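Local atomic coordinates of propionate kinase (Francisella tularensis subsp. tularensis, PDB entry 3KHY), a protein that probably catalyses the reversible, magnesium-dependent transfer of phosphate from ATP to acetate or a similar short-chain acid such as propionate. Residues P159-T163 / H164-I168; E373-I376 / A377-Q381. One frame throughout, in Å; residues are numbered along the deposited sequence.

Interaction 1: residues P159-T163 / H164-I168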
# COMPACT_ATOMS: atom_id res chain seq x y z
N PRO A 159 6.89 14.93 -3.33
CA PRO A 159 7.28 16.18 -4.01
C PRO A 159 7.33 16.03 -5.53
O PRO A 159 7.84 15.04 -6.04
CB PRO A 159 8.68 16.46 -3.45
CG PRO A 159 8.64 15.88 -2.07
CD PRO A 159 7.76 14.63 -2.18
N TYR A 160 6.79 17.02 -6.23
CA TYR A 160 6.85 17.09 -7.69
C TYR A 160 8.21 16.70 -8.26
O TYR A 160 8.30 15.94 -9.22
CB TYR A 160 6.50 18.53 -8.13
CG TYR A 160 6.48 18.71 -9.63
CD1 TYR A 160 7.65 18.97 -10.34
CD2 TYR A 160 5.29 18.62 -10.34
CE1 TYR A 160 7.63 19.12 -11.71
CE2 TYR A 160 5.25 18.79 -11.71
CZ TYR A 160 6.43 19.03 -12.39
OH TYR A 160 6.39 19.19 -13.75
N GLU A 161 9.29 17.23 -7.68
CA GLU A 161 10.63 16.98 -8.21
C GLU A 161 11.06 15.52 -8.14
O GLU A 161 11.77 15.05 -9.02
CB GLU A 161 11.66 17.84 -7.48
CG GLU A 161 13.06 17.65 -8.00
CD GLU A 161 13.98 18.78 -7.58
OE1 GLU A 161 14.18 19.72 -8.39
OE2 GLU A 161 14.50 18.74 -6.44
N LEU A 162 10.65 14.82 -7.09
CA LEU A 162 10.97 13.40 -6.97
C LEU A 162 10.23 12.58 -8.03
O LEU A 162 10.79 11.66 -8.63
CB LEU A 162 10.67 12.90 -5.57
CG LEU A 162 11.62 13.46 -4.51
CD1 LEU A 162 11.22 12.96 -3.14
CD2 LEU A 162 13.04 13.04 -4.83
N THR A 163 8.98 12.94 -8.25
CA THR A 163 8.16 12.30 -9.28
C THR A 163 8.75 12.48 -10.67
O THR A 163 8.90 11.52 -11.42
CB THR A 163 6.73 12.87 -9.25
OG1 THR A 163 6.15 12.59 -7.98
CG2 THR A 163 5.87 12.26 -10.37
N HIS A 164 9.10 13.72 -11.00
CA HIS A 164 9.44 14.08 -12.38
C HIS A 164 10.94 14.12 -12.70
O HIS A 164 11.38 13.48 -13.64
CB HIS A 164 8.72 15.37 -12.78
CG HIS A 164 7.23 15.26 -12.68
ND1 HIS A 164 6.48 14.59 -13.62
CD2 HIS A 164 6.36 15.69 -11.74
CE1 HIS A 164 5.20 14.64 -13.28
NE2 HIS A 164 5.11 15.30 -12.13
N LYS A 165 11.72 14.85 -11.92
CA LYS A 165 13.16 14.86 -12.17
C LYS A 165 13.75 13.47 -11.93
O LYS A 165 14.59 13.01 -12.69
CB LYS A 165 13.86 15.89 -11.28
CG LYS A 165 15.36 16.03 -11.56
CD LYS A 165 15.93 17.16 -10.73
CE LYS A 165 17.43 17.28 -10.91
NZ LYS A 165 17.99 18.42 -10.12
N HIS A 166 13.28 12.79 -10.89
CA HIS A 166 13.91 11.53 -10.50
C HIS A 166 13.08 10.30 -10.84
O HIS A 166 13.46 9.18 -10.50
CB HIS A 166 14.32 11.57 -9.02
CG HIS A 166 15.31 12.66 -8.72
ND1 HIS A 166 14.97 13.81 -8.03
CD2 HIS A 166 16.61 12.80 -9.05
CE1 HIS A 166 16.02 14.59 -7.92
NE2 HIS A 166 17.04 14.00 -8.53
N ASN A 167 11.95 10.51 -11.52
CA ASN A 167 11.20 9.41 -12.12
C ASN A 167 10.67 8.39 -11.10
O ASN A 167 10.52 7.21 -11.42
CB ASN A 167 12.08 8.70 -13.15
CG ASN A 167 12.60 9.67 -14.21
OD1 ASN A 167 11.83 10.35 -14.87
ND2 ASN A 167 13.92 9.74 -14.34
N ILE A 168 10.40 8.85 -9.88
CA ILE A 168 9.86 7.98 -8.86
C ILE A 168 8.35 7.95 -8.97
O ILE A 168 7.68 8.96 -8.77
CB ILE A 168 10.28 8.43 -7.44
CG1 ILE A 168 11.80 8.44 -7.32
CG2 ILE A 168 9.65 7.52 -6.38
CD1 ILE A 168 12.31 9.10 -6.05
O HOH W 1 5.26 9.86 -7.93
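Glu161 O takes two backbone N-H groups where the short helix 160-164 runs out. His166 N approaches in the carbonyl plane at 3.3 Å from Glu161 O, while the bond from Lys165 N to the same oxygen is weak. The next carbonyl reaches further along the chain: Ile168 N donates to Leu162 O over 3.1 Å and nearly straight (163° at the hydrogen), an i to i+6 bond where an alpha helix has i to i+4. The positive phi of Asn167 (62°) accompanies this widening. A water spans the same turn, 2.9 Å from Thr163 OG1 and donating to Ile168 O at 2.7 Å.

On another side, His164 lies between two neighbours. With CG beside its own backbone N and anti to the carbonyl carbon, the imidazole comes back over Tyr160; CD2 stands 3.2 Å above the centre of the tyrosine ring, the planes inclined at 37°, neither stacked nor edge-to-face. Over the imidazole's opposite face sits Thr163 CG2, 3.7 Å from the ring centroid in a CH-pi contact. Main-chain N-H groups thus meet the carbonyls at the helix end and one water bridges the turn, while Leu162 and Ile168, side by side, offer apolar surface to Met259 and Tyr244 of the second subunit, respectively.

Interaction 2: residues E373-I376 / A377-Q381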
# COMPACT_ATOMS: atom_id res chain seq x y z
N GLU A 373 7.71 -16.43 -22.33
CA GLU A 373 8.71 -16.66 -23.38
C GLU A 373 8.03 -16.61 -24.74
O GLU A 373 8.56 -16.02 -25.68
CB GLU A 373 9.44 -18.00 -23.18
CG GLU A 373 10.11 -18.17 -21.81
CD GLU A 373 9.11 -18.46 -20.68
OE1 GLU A 373 7.94 -18.82 -20.96
OE2 GLU A 373 9.49 -18.31 -19.50
N LEU A 374 6.86 -17.22 -24.85
CA LEU A 374 6.08 -17.13 -26.09
C LEU A 374 5.68 -15.69 -26.40
O LEU A 374 5.72 -15.26 -27.55
CB LEU A 374 4.83 -18.02 -26.02
CG LEU A 374 3.87 -18.00 -27.22
CD1 LEU A 374 4.61 -18.35 -28.50
CD2 LEU A 374 2.71 -18.96 -26.99
N MSE A 375 5.30 -14.94 -25.37
CA MSE A 375 4.90 -13.56 -25.56
C MSE A 375 6.08 -12.74 -26.10
O MSE A 375 5.91 -11.91 -26.98
CB MSE A 375 4.41 -12.95 -24.25
CG MSE A 375 3.87 -11.54 -24.39
SE MSE A 375 2.21 -11.46 -25.45
CE MSE A 375 2.08 -9.55 -25.64
N ILE A 376 7.26 -12.97 -25.54
CA ILE A 376 8.45 -12.27 -26.00
C ILE A 376 8.72 -12.64 -27.46
O ILE A 376 9.09 -11.79 -28.27
CB ILE A 376 9.66 -12.60 -25.12
CG1 ILE A 376 9.55 -11.86 -23.78
CG2 ILE A 376 10.95 -12.21 -25.82
CD1 ILE A 376 10.61 -12.31 -22.77
N ALA A 377 8.54 -13.92 -27.81
CA ALA A 377 8.74 -14.37 -29.19
C ALA A 377 7.73 -13.71 -30.14
O ALA A 377 8.08 -13.34 -31.25
CB ALA A 377 8.65 -15.88 -29.29
N GLN A 378 6.49 -13.57 -29.68
CA GLN A 378 5.46 -12.93 -30.50
C GLN A 378 5.71 -11.43 -30.67
O GLN A 378 5.51 -10.88 -31.76
CB GLN A 378 4.07 -13.15 -29.90
CG GLN A 378 3.60 -14.59 -29.96
CD GLN A 378 2.33 -14.82 -29.16
OE1 GLN A 378 1.96 -13.99 -28.33
NE2 GLN A 378 1.67 -15.94 -29.40
N GLU A 379 6.13 -10.77 -29.60
CA GLU A 379 6.48 -9.35 -29.67
C GLU A 379 7.64 -9.12 -30.63
O GLU A 379 7.68 -8.12 -31.35
CB GLU A 379 6.88 -8.85 -28.28
CG GLU A 379 5.71 -8.71 -27.34
CD GLU A 379 4.88 -7.51 -27.69
OE1 GLU A 379 5.42 -6.39 -27.61
OE2 GLU A 379 3.70 -7.68 -28.06
N THR A 380 8.58 -10.04 -30.61
CA THR A 380 9.77 -9.94 -31.45
C THR A 380 9.42 -10.15 -32.92
O THR A 380 9.77 -9.33 -33.77
CB THR A 380 10.85 -10.95 -31.00
OG1 THR A 380 11.25 -10.65 -29.66
CG2 THR A 380 12.07 -10.91 -31.93
N GLN A 381 8.70 -11.23 -33.21
CA GLN A 381 8.21 -11.52 -34.55
C GLN A 381 7.47 -10.32 -35.15
O GLN A 381 7.62 -10.00 -36.33
CB GLN A 381 7.28 -12.73 -34.51
CG GLN A 381 6.58 -13.04 -35.82
CD GLN A 381 7.51 -13.58 -36.88
OE1 GLN A 381 8.58 -14.11 -36.56
NE2 GLN A 381 7.12 -13.47 -38.14
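Gln378 leans back over the preceding helical turn, mostly against Leu374. Its CB is 3.6 Å from Leu374 O, and CG comes closer, 3.3 Å from that same oxygen, which also accepts the backbone bond from Gln378 N. CD is farther off, 3.8 Å from Leu374 O. With CG beside the backbone N (chi1 -68°) and the chain extended after it (chi2 171°), the amide is carried past the leucine: NE2 lies 3.7 Å from Leu374 CG, and OE1 faces the other way, 3.8 Å from SE of Met375, a selenomethionine. These are van der Waals approaches between i and i+3 or i+4 neighbours on one helix.

That helix, 372-382, lies against the sheet of the N-terminal domain in this member of the acetokinase family, which belongs to the actin-like ATPase clan. Ala377 rests on strands 3-9 and 14-20, Ile376 on Val6, and Glu373 makes a salt bridge with Lys15, a predicted ATP-binding residue. The other flank meets helix 175-188 through Met375, whose CE ends 3.5 Å from Glu379 OE2; that carboxylate is held by Lys179 and Ser96. Farther along, Ile376 O is gripped twice, by Thr380 N at 3.0 Å and by Thr380 OG1 at 2.8 Å, the two donors arriving from opposite faces of its carbonyl plane.

Both contacts are local, each within one continuous run of chain, yet they belong to different elements: their centres lie 33 Å apart and they do not touch. Interaction 1 is peripheral, its centre 26 Å from the centre of the chain, only partly buried and within reach of the second subunit; interaction 2, at 15 Å, is buried and meets no other chain. The chemistry follows. In 159-168 irregular backbone bonding and a water close off a helix, with aromatic rings on its flank. In 373-381 the i to i+4 ladder is unbroken; aliphatic side chains pack on the sheet, the selenomethionine on a neighbouring helix, and the carboxylates of Glu373 and Glu379 find partners outside the segment.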